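Local structure of chorismate synthase (1SQ1) at residues L226-L230 and V339-C343. The protein catalyses the last step of chorismate biosynthesis, probably eliminating phosphate from 5-enolpyruvylshikimate-3-phosphate with the help of reduced FMN. Numbering follows the deposited sequence.
Sequences LDSKL and VLADC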
loop_
_atom_site.group_PDB
_atom_site.type_symbol
_atom_site.label_atom_id
_atom_site.label_comp_id
_atom_site.label_asym_id
_atom_site.label_seq_id
_atom_site.Cartn_x
_atom_site.Cartn_y
_atom_site.Cartn_z
ATOM N N LEU A 226 16.655 0.080 -4.094
ATOM C CA LEU A 226 17.058 1.464 -4.026
ATOM C C LEU A 226 17.162 2.119 -5.405
ATOM O O LEU A 226 16.811 3.289 -5.564
ATOM C CB LEU A 226 18.377 1.599 -3.274
ATOM C CG LEU A 226 18.774 3.072 -3.170
ATOM C CD1 LEU A 226 17.724 3.826 -2.370
ATOM C CD2 LEU A 226 20.137 3.199 -2.546
ATOM N N ASP A 227 17.643 1.396 -6.411
ATOM C CA ASP A 227 17.722 2.015 -7.737
ATOM C C ASP A 227 16.305 2.214 -8.298
ATOM O O ASP A 227 15.997 3.279 -8.841
ATOM C CB ASP A 227 18.607 1.194 -8.691
ATOM C CG ASP A 227 18.349 -0.281 -8.597
ATOM O OD1 ASP A 227 19.081 -1.062 -9.237
ATOM O OD2 ASP A 227 17.410 -0.661 -7.874
ATOM N N SER A 228 15.440 1.208 -8.150
ATOM C CA SER A 228 14.051 1.323 -8.610
ATOM C C SER A 228 13.424 2.589 -8.031
ATOM O O SER A 228 12.994 3.469 -8.767
ATOM C CB SER A 228 13.204 0.131 -8.152
ATOM O OG SER A 228 13.477 -1.039 -8.898
ATOM N N LYS A 229 13.367 2.666 -6.707
ATOM C CA LYS A 229 12.787 3.816 -6.040
ATOM C C LYS A 229 13.398 5.093 -6.551
ATOM O O LYS A 229 12.704 6.069 -6.773
ATOM C CB LYS A 229 13.022 3.735 -4.534
ATOM C CG LYS A 229 12.222 2.690 -3.800
ATOM C CD LYS A 229 12.744 2.529 -2.385
ATOM C CE LYS A 229 11.619 2.210 -1.428
ATOM N NZ LYS A 229 10.809 3.430 -1.124
ATOM N N LEU A 230 14.708 5.100 -6.727
ATOM C CA LEU A 230 15.364 6.309 -7.183
ATOM C C LEU A 230 14.912 6.675 -8.574
ATOM O O LEU A 230 14.625 7.838 -8.850
ATOM C CB LEU A 230 16.872 6.125 -7.164
ATOM C CG LEU A 230 17.465 6.137 -5.761
ATOM C CD1 LEU A 230 18.890 5.611 -5.826
ATOM C CD2 LEU A 230 17.409 7.558 -5.187
ATOM N N VAL A 339 13.479 9.274 -0.674
ATOM C CA VAL A 339 13.703 7.849 -0.859
ATOM C C VAL A 339 14.665 7.298 0.200
ATOM O O VAL A 339 14.288 6.422 0.980
ATOM C CB VAL A 339 14.270 7.552 -2.254
ATOM C CG1 VAL A 339 14.451 6.057 -2.432
ATOM C CG2 VAL A 339 13.335 8.103 -3.315
ATOM N N LEU A 340 15.903 7.804 0.236
ATOM C CA LEU A 340 16.888 7.315 1.211
ATOM C C LEU A 340 16.377 7.319 2.653
ATOM O O LEU A 340 16.582 6.348 3.384
ATOM C CB LEU A 340 18.188 8.117 1.134
ATOM C CG LEU A 340 19.094 7.749 -0.047
ATOM C CD1 LEU A 340 20.316 8.627 -0.034
ATOM C CD2 LEU A 340 19.469 6.276 0.009
ATOM N N ALA A 341 15.712 8.396 3.059
ATOM C CA ALA A 341 15.186 8.483 4.408
ATOM C C ALA A 341 14.066 7.480 4.554
ATOM O O ALA A 341 13.660 7.145 5.665
ATOM C CB ALA A 341 14.676 9.866 4.674
ATOM N N ASP A 342 13.547 7.009 3.422
ATOM C CA ASP A 342 12.474 6.020 3.449
ATOM C C ASP A 342 13.081 4.615 3.611
ATOM O O ASP A 342 12.632 3.852 4.454
ATOM C CB ASP A 342 11.615 6.131 2.172
ATOM C CG ASP A 342 10.406 5.184 2.168
ATOM O OD1 ASP A 342 9.750 5.093 1.106
ATOM O OD2 ASP A 342 10.108 4.534 3.198
ATOM N N CYS A 343 14.115 4.284 2.839
ATOM C CA CYS A 343 14.736 2.961 2.961
ATOM C C CYS A 343 15.375 2.804 4.328
ATOM O O CYS A 343 15.479 1.694 4.861
ATOM C CB CYS A 343 15.837 2.755 1.925
ATOM S SG CYS A 343 15.368 3.054 0.222
#
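One salt bridge crosses this otherwise apolar meeting of two buried helices: K229 NZ donates a hydrogen bond to D342 OD1 at 3.0 Å. The carboxylate is shared, since OD1 also accepts the backbone N of T6 and OD2 those of R7 and L8, so D342 ties the N-terminal region to both helices. K229 has a second, weak ion pair with D224. Its aliphatic part packs underneath, CB lying 3.4 Å from V339 CG1 and CD 3.7 Å from C343 SG. L226 CD1 reaches C343 SG (3.6 Å), L340 CD2 (3.8 Å) and V339 CG1. On the far side of its helix, D227 OD2 accepts S228 N at 2.7 Å, while S228 OG is hydrogen-bonded to H232 O of a second subunit. The segments run roughly antiparallel (143°), their axes 10.4 Å apart at closest approach. Helix 226-235 thus lies between the subunit interface and helix 325-346, with L226 and L230 touching I276 of strand 276-277 and L340 and A341 packing on helix 128-143.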